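Local atomic coordinates of fibrillarin-like rRNA/tRNA 2'-O-methyltransferase (Aeropyrum pernix, PDB entry 4DF3), a protein that probably catalyses guide RNA-directed 2'-O-methylation of ribose in rRNA and tRNA, taking the methyl group from S-adenosylmethionine. Residues S25-T30 with G41-R46; R80-G85 with V165-F170; F129-D134 with H143-V148. The protein carries 2 engineered substitutions. All coordinates share one frame; numbering follows the deposited sequence.

Contact 1 (S25-T30 with G41-R46); sequences SLRIAT and GERIFR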
loop_
_atom_site.group_PDB
_atom_site.type_symbol
_atom_site.label_atom_id
_atom_site.label_comp_id
_atom_site.label_asym_id
_atom_site.label_seq_id
_atom_site.Cartn_x
_atom_site.Cartn_y
_atom_site.Cartn_z
ATOM N N SER A 25 14.276 8.560 18.896
ATOM C CA SER A 25 13.229 7.652 18.350
ATOM C C SER A 25 13.139 7.841 16.805
ATOM O O SER A 25 13.522 8.910 16.263
ATOM C CB SER A 25 11.870 7.822 19.032
ATOM O OG SER A 25 11.153 8.956 18.589
ATOM N N LEU A 26 12.711 6.789 16.113
ATOM C CA LEU A 26 12.844 6.783 14.693
ATOM C C LEU A 26 11.464 6.612 14.052
ATOM O O LEU A 26 10.543 6.019 14.648
ATOM C CB LEU A 26 13.791 5.666 14.255
ATOM C CG LEU A 26 15.321 5.763 14.482
ATOM C CD1 LEU A 26 15.962 4.418 14.029
ATOM C CD2 LEU A 26 15.948 6.909 13.731
ATOM N N ARG A 27 11.340 7.172 12.838
ATOM C CA ARG A 27 10.102 7.066 12.035
ATOM C C ARG A 27 10.517 6.851 10.591
ATOM O O ARG A 27 11.683 6.979 10.264
ATOM C CB ARG A 27 9.334 8.382 12.155
ATOM C CG ARG A 27 8.954 8.731 13.578
ATOM C CD ARG A 27 7.802 7.801 14.010
ATOM N NE ARG A 27 7.127 8.333 15.183
ATOM C CZ ARG A 27 7.707 8.426 16.377
ATOM N NH1 ARG A 27 8.957 7.954 16.550
ATOM N NH2 ARG A 27 7.015 8.950 17.391
ATOM N N ILE A 28 9.580 6.453 9.730
ATOM C CA ILE A 28 9.851 6.447 8.312
ATOM C C ILE A 28 8.971 7.456 7.670
ATOM O O ILE A 28 7.969 7.878 8.259
ATOM C CB ILE A 28 9.649 5.077 7.651
ATOM C CG1 ILE A 28 8.281 4.489 8.045
ATOM C CG2 ILE A 28 10.843 4.173 8.041
ATOM C CD1 ILE A 28 7.901 3.174 7.234
ATOM N N ALA A 29 9.356 7.899 6.462
ATOM C CA ALA A 29 8.636 9.027 5.867
ATOM C C ALA A 29 8.852 8.897 4.332
ATOM O O ALA A 29 9.750 8.197 3.895
ATOM C CB ALA A 29 9.182 10.352 6.347
ATOM N N THR A 30 7.971 9.521 3.558
ATOM C CA THR A 30 8.204 9.619 2.139
ATOM C C THR A 30 8.424 11.139 1.775
ATOM O O THR A 30 8.083 12.009 2.520
ATOM C CB THR A 30 7.059 9.057 1.344
ATOM O OG1 THR A 30 5.812 9.610 1.820
ATOM C CG2 THR A 30 7.092 7.586 1.421
ATOM N N GLY A 41 -3.727 14.213 8.438
ATOM C CA GLY A 41 -3.117 14.796 9.621
ATOM C C GLY A 41 -1.759 14.183 9.932
ATOM O O GLY A 41 -1.360 14.116 11.124
ATOM N N GLU A 42 -1.021 13.733 8.897
ATOM C CA GLU A 42 0.273 13.125 9.172
ATOM C C GLU A 42 1.186 14.309 9.556
ATOM O O GLU A 42 0.901 15.472 9.292
ATOM C CB GLU A 42 0.857 12.291 7.992
ATOM C CG GLU A 42 1.143 13.077 6.705
ATOM C CD GLU A 42 -0.082 13.446 5.852
ATOM O OE1 GLU A 42 -1.233 13.300 6.287
ATOM O OE2 GLU A 42 0.086 13.929 4.736
ATOM N N ARG A 43 2.268 13.998 10.205
ATOM C CA ARG A 43 3.173 15.054 10.547
ATOM C C ARG A 43 4.100 15.235 9.362
ATOM O O ARG A 43 4.293 14.286 8.589
ATOM C CB ARG A 43 3.901 14.674 11.812
ATOM C CG ARG A 43 2.919 14.533 12.933
ATOM C CD ARG A 43 3.561 14.311 14.212
ATOM N NE ARG A 43 4.491 13.187 14.169
ATOM C CZ ARG A 43 5.365 12.933 15.134
ATOM N NH1 ARG A 43 5.467 13.740 16.191
ATOM N NH2 ARG A 43 6.157 11.887 15.034
ATOM N N ILE A 44 4.650 16.453 9.239
ATOM C CA ILE A 44 5.494 16.883 8.115
ATOM C C ILE A 44 6.814 17.376 8.707
ATOM O O ILE A 44 6.831 18.001 9.774
ATOM C CB ILE A 44 4.803 17.946 7.233
ATOM C CG1 ILE A 44 3.790 17.294 6.269
ATOM C CG2 ILE A 44 5.776 18.582 6.268
ATOM C CD1 ILE A 44 2.681 16.700 6.890
ATOM N N PHE A 45 7.900 17.031 8.021
ATOM C CA PHE A 45 9.249 17.353 8.426
ATOM C C PHE A 45 9.909 18.095 7.260
ATOM O O PHE A 45 9.619 17.792 6.124
ATOM C CB PHE A 45 10.088 16.041 8.615
ATOM C CG PHE A 45 9.404 14.950 9.394
ATOM C CD1 PHE A 45 9.066 15.142 10.725
ATOM C CD2 PHE A 45 9.186 13.680 8.826
ATOM C CE1 PHE A 45 8.517 14.102 11.511
ATOM C CE2 PHE A 45 8.582 12.624 9.570
ATOM C CZ PHE A 45 8.230 12.813 10.894
ATOM N N ARG A 46 10.834 19.030 7.553
ATOM C CA ARG A 46 11.720 19.633 6.566
ATOM C C ARG A 46 13.175 19.347 6.904
ATOM O O ARG A 46 13.604 19.474 8.064
ATOM C CB ARG A 46 11.548 21.177 6.445
ATOM C CG ARG A 46 10.255 21.587 5.758
ATOM C CD ARG A 46 10.116 23.156 5.609
ATOM N NE ARG A 46 11.279 23.767 4.948
ATOM C CZ ARG A 46 11.414 23.915 3.624
ATOM N NH1 ARG A 46 10.431 23.549 2.796
ATOM N NH2 ARG A 46 12.509 24.501 3.126
#
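Two acceptors hold NH1 of Arg27, the residue whose guanidinium meets Arg43 across this contact. NH1 of Arg27 donates to O of Leu26 over 3.1 Å, approaching from above the carbonyl plane, and to OG of Ser25 over 3.2 Å. Oxygen O of Leu26 lies close to the guanidinium plane, whereas OG of Ser25 is tilted from it by 23°. A bend at chi2 (-74°) turns the Arg27 chain back toward the start of its own strand, where both acceptors are found. NE of Arg27 comes within 3.7 Å of NH2 of Arg43, which approaches the Arg27 guanidinium obliquely, while NE lies at the edge of the Arg43 guanidinium; the two planes are 31° apart. Farther along, CB of Ala29 reaches the edge of the Phe45 ring, 4.0 Å from CE2 of Phe45, in the plane of the ring. The CA atoms of Ala29 and Phe45 are 8.7 Å apart, as expected because strand 50-54 runs between 26-31 and 44-47 in the antiparallel sheet, and side chains of the two flanking strands meet over it. Glu54 of that middle strand forms a salt bridge with NH2 of Arg43 and a weak, long ion pair with NE of Arg27. The two arginines are thus gathered around one carboxylate, whose charge probably offsets theirs, while Ala29 and Phe45 add a small apolar contact beside them.

Contact 2 (R80-G85 with V165-F170); sequences RILYLG and VRNARF. With SAM (S-adenosylmethionine), chain C.
CG of Asn167 stands anti to the backbone carbonyl carbon (chi1 -79°), which leans the amide from the helix toward Leu82 and Leu84. Leu82 places CG opposite its own backbone N (chi1 171°), which carries CD2 of Leu82 to 3.7 Å from OD1 of Asn167. Leu84 comes from the opposite direction and lays both methyls over one face of the amide: its CD1 lies 3.7 Å from ND2 of Asn167, and its CD2 lies 3.7 Å from OD1 of Asn167. These leucine contacts are purely van der Waals, and the buried amide finds polar partners elsewhere, OD1 with the Tyr141 hydroxyl and ND2 with the carbonyls of Ile163 and Ala135. Cut back to an alanine here, the side chain would probably leave the Tyr141 hydroxyl and the carbonyls of Ile163 and Ala135 without their amide partner and open a gap beside the two leucines. Alternation along the strand sends Tyr83 to the other face, where its hydroxyl meets the amino N of SAM; O of Gly85 accepts from that same SAM N at 3.1 Å. Strand 80-84 is therefore covered by helix 160-171 over its leucines and by helix 90-99 over Tyr83, while strands 104-109 and 148-153 flank it in the parallel part of the Rossmann-like sheet.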
loop_
_atom_site.group_PDB
_atom_site.type_symbol
_atom_site.label_atom_id
_atom_site.label_comp_id
_atom_site.label_asym_id
_atom_site.label_seq_id
_atom_site.Cartn_x
_atom_site.Cartn_y
_atom_site.Cartn_z
ATOM N N ARG A 80 3.130 1.643 -12.236
ATOM C CA ARG A 80 1.698 1.723 -12.371
ATOM C C ARG A 80 1.155 0.629 -11.434
ATOM O O ARG A 80 1.612 -0.550 -11.515
ATOM C CB ARG A 80 1.346 1.339 -13.807
ATOM C CG ARG A 80 2.022 2.218 -14.876
ATOM C CD ARG A 80 1.680 3.637 -14.742
ATOM N NE ARG A 80 2.579 4.523 -15.504
ATOM C CZ ARG A 80 2.285 5.093 -16.683
ATOM N NH1 ARG A 80 1.101 4.886 -17.283
ATOM N NH2 ARG A 80 3.187 5.886 -17.266
ATOM N N ILE A 81 0.206 1.003 -10.564
ATOM C CA ILE A 81 -0.263 0.142 -9.473
ATOM C C ILE A 81 -1.781 0.079 -9.496
ATOM O O ILE A 81 -2.473 1.125 -9.570
ATOM C CB ILE A 81 0.183 0.728 -8.093
ATOM C CG1 ILE A 81 1.718 0.667 -7.948
ATOM C CG2 ILE A 81 -0.413 -0.070 -6.934
ATOM C CD1 ILE A 81 2.203 1.493 -6.781
ATOM N N LEU A 82 -2.319 -1.136 -9.426
ATOM C CA LEU A 82 -3.745 -1.258 -9.270
ATOM C C LEU A 82 -3.982 -1.443 -7.760
ATOM O O LEU A 82 -3.530 -2.410 -7.152
ATOM C CB LEU A 82 -4.280 -2.483 -10.017
ATOM C CG LEU A 82 -5.763 -2.861 -9.756
ATOM C CD1 LEU A 82 -6.654 -1.651 -10.087
ATOM C CD2 LEU A 82 -6.125 -4.077 -10.693
ATOM N N TYR A 83 -4.742 -0.525 -7.192
ATOM C CA TYR A 83 -4.978 -0.521 -5.736
ATOM C C TYR A 83 -6.459 -0.801 -5.449
ATOM O O TYR A 83 -7.322 0.052 -5.765
ATOM C CB TYR A 83 -4.574 0.843 -5.187
ATOM C CG TYR A 83 -4.451 0.917 -3.664
ATOM C CD1 TYR A 83 -3.419 1.615 -3.093
ATOM C CD2 TYR A 83 -5.414 0.346 -2.817
ATOM C CE1 TYR A 83 -3.363 1.780 -1.716
ATOM C CE2 TYR A 83 -5.333 0.448 -1.393
ATOM C CZ TYR A 83 -4.316 1.196 -0.880
ATOM O OH TYR A 83 -4.212 1.363 0.481
ATOM N N LEU A 84 -6.719 -1.991 -4.897
ATOM C CA LEU A 84 -8.084 -2.438 -4.630
ATOM C C LEU A 84 -8.412 -2.028 -3.209
ATOM O O LEU A 84 -7.758 -2.505 -2.254
ATOM C CB LEU A 84 -8.278 -3.940 -4.852
ATOM C CG LEU A 84 -7.952 -4.475 -6.275
ATOM C CD1 LEU A 84 -8.245 -5.961 -6.354
ATOM C CD2 LEU A 84 -8.614 -3.693 -7.387
ATOM N N GLY A 85 -9.378 -1.113 -3.063
ATOM C CA GLY A 85 -9.781 -0.710 -1.703
ATOM C C GLY A 85 -9.022 0.515 -1.212
ATOM O O GLY A 85 -8.584 0.544 -0.038
ATOM N N VAL A 165 -7.123 -12.579 -7.617
ATOM C CA VAL A 165 -6.743 -13.380 -8.800
ATOM C C VAL A 165 -7.422 -12.865 -10.060
ATOM O O VAL A 165 -6.822 -12.805 -11.143
ATOM C CB VAL A 165 -7.013 -14.874 -8.502
ATOM C CG1 VAL A 165 -7.005 -15.705 -9.755
ATOM C CG2 VAL A 165 -5.944 -15.359 -7.470
ATOM N N ARG A 166 -8.702 -12.515 -9.921
ATOM C CA ARG A 166 -9.520 -12.034 -11.056
ATOM C C ARG A 166 -8.955 -10.749 -11.629
ATOM O O ARG A 166 -8.783 -10.594 -12.862
ATOM C CB ARG A 166 -10.929 -11.785 -10.556
ATOM C CG ARG A 166 -11.975 -11.607 -11.692
ATOM C CD ARG A 166 -13.330 -11.505 -11.090
ATOM N NE ARG A 166 -13.656 -12.704 -10.290
ATOM C CZ ARG A 166 -14.240 -12.667 -9.100
ATOM N NH1 ARG A 166 -14.630 -11.522 -8.556
ATOM N NH2 ARG A 166 -14.483 -13.811 -8.461
ATOM N N ASN A 167 -8.688 -9.784 -10.732
ATOM C CA ASN A 167 -8.003 -8.578 -11.176
ATOM C C ASN A 167 -6.591 -8.857 -11.767
ATOM O O ASN A 167 -6.167 -8.220 -12.731
ATOM C CB ASN A 167 -7.926 -7.589 -10.039
ATOM C CG ASN A 167 -9.232 -6.850 -9.857
ATOM O OD1 ASN A 167 -9.371 -5.715 -10.343
ATOM N ND2 ASN A 167 -10.218 -7.486 -9.154
ATOM N N ALA A 168 -5.831 -9.744 -11.162
ATOM C CA ALA A 168 -4.470 -9.970 -11.672
ATOM C C ALA A 168 -4.550 -10.504 -13.086
ATOM O O ALA A 168 -3.726 -10.168 -13.928
ATOM C CB ALA A 168 -3.672 -10.988 -10.786
ATOM N N ARG A 169 -5.493 -11.429 -13.329
ATOM C CA ARG A 169 -5.632 -11.996 -14.725
ATOM C C ARG A 169 -5.870 -10.935 -15.784
ATOM O O ARG A 169 -5.290 -10.995 -16.894
ATOM C CB ARG A 169 -6.749 -13.070 -14.750
ATOM C CG ARG A 169 -6.219 -14.393 -14.200
ATOM C CD ARG A 169 -7.251 -15.461 -13.836
ATOM N NE ARG A 169 -6.538 -16.690 -13.443
ATOM C CZ ARG A 169 -7.085 -17.748 -12.819
ATOM N NH1 ARG A 169 -8.379 -17.759 -12.474
ATOM N NH2 ARG A 169 -6.318 -18.812 -12.523
ATOM N N PHE A 170 -6.684 -9.928 -15.446
ATOM C CA PHE A 170 -6.946 -8.827 -16.342
ATOM C C PHE A 170 -5.785 -7.852 -16.501
ATOM O O PHE A 170 -5.543 -7.375 -17.609
ATOM C CB PHE A 170 -8.151 -8.027 -15.878
ATOM C CG PHE A 170 -9.450 -8.605 -16.300
ATOM C CD1 PHE A 170 -9.933 -8.378 -17.592
ATOM C CD2 PHE A 170 -10.203 -9.333 -15.403
ATOM C CE1 PHE A 170 -11.166 -8.929 -17.997
ATOM C CE2 PHE A 170 -11.457 -9.894 -15.801
ATOM C CZ PHE A 170 -11.929 -9.676 -17.072
HETATM N N SAM C . -6.139 0.577 1.857
HETATM C CA SAM C . -6.630 1.682 2.731
HETATM C C SAM C . -5.400 2.296 3.405
HETATM O O SAM C . -4.404 1.595 3.681
HETATM O OXT SAM C . -5.394 3.493 3.674
HETATM C CB SAM C . -7.623 1.184 3.837
HETATM C CG SAM C . -8.687 0.383 3.106
HETATM S SD SAM C . -10.251 0.135 3.993
HETATM C CE SAM C . -9.553 -1.183 5.021
HETATM C "C5'" SAM C . -11.184 -0.887 2.795
HETATM C "C4'" SAM C . -11.916 -0.068 1.728
HETATM O "O4'" SAM C . -12.335 -0.858 0.617
HETATM C "C3'" SAM C . -13.181 0.654 2.168
HETATM O "O3'" SAM C . -12.942 2.036 1.880
HETATM C "C2'" SAM C . -14.353 -0.003 1.422
HETATM O "O2'" SAM C . -15.349 0.925 1.057
HETATM C "C1'" SAM C . -13.671 -0.555 0.177
HETATM N N9 SAM C . -14.239 -1.814 -0.341
HETATM C C8 SAM C . -14.771 -2.920 0.333
HETATM N N7 SAM C . -15.175 -3.853 -0.615
HETATM C C5 SAM C . -14.923 -3.364 -1.837
HETATM C C6 SAM C . -15.106 -3.892 -3.105
HETATM N N6 SAM C . -15.675 -5.132 -3.365
HETATM N N1 SAM C . -14.652 -3.038 -4.101
HETATM C C2 SAM C . -14.081 -1.782 -3.999
HETATM N N3 SAM C . -13.905 -1.285 -2.720
HETATM C C4 SAM C . -14.349 -2.066 -1.698
#

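Contact 3 (F129-D134 with H143-V148); sequences FPILGD and HLVEGV. With SAM (S-adenosylmethionine), chain C.
The adenine end of the S-adenosylmethionine pocket lies just beyond strand 128-132, and the strand leading to it is packed through Ile131 against Leu144 and Val145 of the following loop. Ile131 carries the whole apolar contact on one methyl. Its CG1 is anti to the carbonyl carbon and the chain is extended at chi2 (-176°), which pushes CD1 out as the tip facing the loop. There CD1 of Ile131 lies 3.3 Å from CG2 of Val145, closer than carbon atoms normally pack, so the two side chains, which cross at a slant, are tightly pressed or one methyl is slightly misplaced. CD1 of Ile131 also lies 4.2 Å from CB of Leu144, a looser contact between side chains that run alongside each other, pointing opposite ways. Three residues along the chain, OD1 of Asp134 accepts from N6 of SAM over 2.9 Å with an N-H...O angle of 144°, a moderately bent bond that reads the adenine amino group. The other carboxylate oxygen forms a salt bridge with Arg136, which probably steadies the acid. From the backbone, O of Gly133 comes within 3.4 Å of C2 of SAM, placing the chain beside the adenine edge. In the sheet, strand 128-132 is an outermost strand: Ile131 bonds through its backbone to Gly107 and Glu109 of strand 104-109, Pro130 packs on helix 112-121, and Val145 continues the apolar layer onto Tyr106 of strand 104-109 and Phe171 of helix 160-171.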
loop_
_atom_site.group_PDB
_atom_site.type_symbol
_atom_site.label_atom_id
_atom_site.label_comp_id
_atom_site.label_asym_id
_atom_site.label_seq_id
_atom_site.Cartn_x
_atom_site.Cartn_y
_atom_site.Cartn_z
ATOM N N PHE A 129 -5.428 7.937 -9.822
ATOM C CA PHE A 129 -6.585 7.844 -10.753
ATOM C C PHE A 129 -7.688 7.035 -10.087
ATOM O O PHE A 129 -7.670 5.776 -10.106
ATOM C CB PHE A 129 -6.129 7.138 -12.063
ATOM C CG PHE A 129 -5.291 8.013 -12.977
ATOM C CD1 PHE A 129 -5.792 8.409 -14.228
ATOM C CD2 PHE A 129 -3.994 8.417 -12.617
ATOM C CE1 PHE A 129 -4.986 9.227 -15.121
ATOM C CE2 PHE A 129 -3.213 9.269 -13.494
ATOM C CZ PHE A 129 -3.733 9.650 -14.728
ATOM N N PRO A 130 -8.651 7.726 -9.434
ATOM C CA PRO A 130 -9.688 6.984 -8.714
ATOM C C PRO A 130 -10.690 6.390 -9.735
ATOM O O PRO A 130 -10.999 6.992 -10.806
ATOM C CB PRO A 130 -10.352 8.064 -7.794
ATOM C CG PRO A 130 -9.377 9.246 -7.842
ATOM C CD PRO A 130 -8.814 9.173 -9.255
ATOM N N ILE A 131 -11.111 5.169 -9.409
ATOM C CA ILE A 131 -12.103 4.410 -10.141
ATOM C C ILE A 131 -13.235 4.024 -9.149
ATOM O O ILE A 131 -13.018 3.285 -8.128
ATOM C CB ILE A 131 -11.425 3.165 -10.724
ATOM C CG1 ILE A 131 -10.326 3.628 -11.663
ATOM C CG2 ILE A 131 -12.422 2.269 -11.513
ATOM C CD1 ILE A 131 -9.670 2.487 -12.347
ATOM N N LEU A 132 -14.437 4.542 -9.395
ATOM C CA LEU A 132 -15.601 4.125 -8.568
ATOM C C LEU A 132 -16.120 2.804 -9.060
ATOM O O LEU A 132 -16.741 2.709 -10.115
ATOM C CB LEU A 132 -16.727 5.194 -8.638
ATOM C CG LEU A 132 -18.003 4.931 -7.805
ATOM C CD1 LEU A 132 -17.791 5.195 -6.272
ATOM C CD2 LEU A 132 -19.254 5.661 -8.422
ATOM N N GLY A 133 -15.849 1.757 -8.338
ATOM C CA GLY A 133 -16.325 0.481 -8.804
ATOM C C GLY A 133 -16.073 -0.560 -7.786
ATOM O O GLY A 133 -15.320 -0.325 -6.825
ATOM N N ASP A 134 -16.719 -1.702 -7.988
ATOM C CA ASP A 134 -16.590 -2.803 -7.132
ATOM C C ASP A 134 -15.462 -3.675 -7.677
ATOM O O ASP A 134 -15.531 -4.151 -8.820
ATOM C CB ASP A 134 -17.935 -3.526 -7.082
ATOM C CG ASP A 134 -17.987 -4.628 -6.098
ATOM O OD1 ASP A 134 -16.995 -5.377 -5.982
ATOM O OD2 ASP A 134 -19.069 -4.821 -5.471
ATOM N N HIS A 143 -11.563 -0.881 -19.166
ATOM C CA HIS A 143 -11.243 0.160 -20.125
ATOM C C HIS A 143 -10.498 1.342 -19.480
ATOM O O HIS A 143 -10.023 2.259 -20.152
ATOM C CB HIS A 143 -12.544 0.683 -20.771
ATOM C CG HIS A 143 -13.484 1.337 -19.820
ATOM N ND1 HIS A 143 -14.116 0.660 -18.801
ATOM C CD2 HIS A 143 -13.963 2.609 -19.783
ATOM C CE1 HIS A 143 -14.936 1.482 -18.164
ATOM N NE2 HIS A 143 -14.876 2.671 -18.747
ATOM N N LEU A 144 -10.416 1.319 -18.168
ATOM C CA LEU A 144 -9.836 2.453 -17.430
ATOM C C LEU A 144 -8.452 2.116 -16.826
ATOM O O LEU A 144 -7.743 2.992 -16.305
ATOM C CB LEU A 144 -10.815 2.918 -16.349
ATOM C CG LEU A 144 -12.193 3.424 -16.806
ATOM C CD1 LEU A 144 -13.035 3.582 -15.578
ATOM C CD2 LEU A 144 -12.055 4.765 -17.538
ATOM N N VAL A 145 -8.073 0.854 -16.911
ATOM C CA VAL A 145 -6.867 0.369 -16.227
ATOM C C VAL A 145 -5.988 -0.357 -17.193
ATOM O O VAL A 145 -6.379 -1.398 -17.742
ATOM C CB VAL A 145 -7.164 -0.579 -15.041
ATOM C CG1 VAL A 145 -5.834 -1.078 -14.390
ATOM C CG2 VAL A 145 -7.988 0.130 -13.985
ATOM N N GLU A 146 -4.787 0.180 -17.395
ATOM C CA GLU A 146 -3.763 -0.450 -18.216
ATOM C C GLU A 146 -3.056 -1.569 -17.445
ATOM O O GLU A 146 -3.401 -1.840 -16.280
ATOM C CB GLU A 146 -2.700 0.626 -18.619
ATOM C CG GLU A 146 -1.821 1.195 -17.435
ATOM C CD GLU A 146 -0.912 2.327 -17.896
ATOM O OE1 GLU A 146 -0.369 2.271 -19.035
ATOM O OE2 GLU A 146 -0.771 3.306 -17.147
ATOM N N GLY A 147 -2.093 -2.227 -18.089
ATOM C CA GLY A 147 -1.171 -3.160 -17.444
ATOM C C GLY A 147 -0.525 -2.508 -16.219
ATOM O O GLY A 147 -0.034 -1.351 -16.262
ATOM N N VAL A 148 -0.468 -3.246 -15.123
ATOM C CA VAL A 148 0.158 -2.680 -13.943
ATOM C C VAL A 148 1.377 -3.454 -13.491
ATOM O O VAL A 148 1.438 -4.660 -13.669
ATOM C CB VAL A 148 -0.859 -2.595 -12.789
ATOM C CG1 VAL A 148 -1.948 -1.516 -13.174
ATOM C CG2 VAL A 148 -1.501 -3.953 -12.498
HETATM N N SAM C . -6.139 0.577 1.857
HETATM C CA SAM C . -6.630 1.682 2.731
HETATM C C SAM C . -5.400 2.296 3.405
HETATM O O SAM C . -4.404 1.595 3.681
HETATM O OXT SAM C . -5.394 3.493 3.674
HETATM C CB SAM C . -7.623 1.184 3.837
HETATM C CG SAM C . -8.687 0.383 3.106
HETATM S SD SAM C . -10.251 0.135 3.993
HETATM C CE SAM C . -9.553 -1.183 5.021
HETATM C "C5'" SAM C . -11.184 -0.887 2.795
HETATM C "C4'" SAM C . -11.916 -0.068 1.728
HETATM O "O4'" SAM C . -12.335 -0.858 0.617
HETATM C "C3'" SAM C . -13.181 0.654 2.168
HETATM O "O3'" SAM C . -12.942 2.036 1.880
HETATM C "C2'" SAM C . -14.353 -0.003 1.422
HETATM O "O2'" SAM C . -15.349 0.925 1.057
HETATM C "C1'" SAM C . -13.671 -0.555 0.177
HETATM N N9 SAM C . -14.239 -1.814 -0.341
HETATM C C8 SAM C . -14.771 -2.920 0.333
HETATM N N7 SAM C . -15.175 -3.853 -0.615
HETATM C C5 SAM C . -14.923 -3.364 -1.837
HETATM C C6 SAM C . -15.106 -3.892 -3.105
HETATM N N6 SAM C . -15.675 -5.132 -3.365
HETATM N N1 SAM C . -14.652 -3.038 -4.101
HETATM C C2 SAM C . -14.081 -1.782 -3.999
HETATM N N3 SAM C . -13.905 -1.285 -2.720
HETATM C C4 SAM C . -14.349 -2.066 -1.698
#

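In the fold
Contacts 2 and 3 are neighbours, their centres 9 Å apart, and contact 3 is nested in the loop that contact 2 closes. They touch directly: NH1 of Arg80 forms a short salt bridge of 2.5 Å with OE2 of Glu146, and O of Arg80 packs 3.5 Å from CB of Val148. Both reach the same seven-stranded sheet and bind SAM at different ends, 80-85 at its amino group and 129-134 at its adenine. Contact 1 belongs to the separate antiparallel sheet, on the opposite side of the chain's centre; its centre is about 29 Å from that of contact 2 and about 30 Å from that of contact 3, away from the annotated SAM-binding sites.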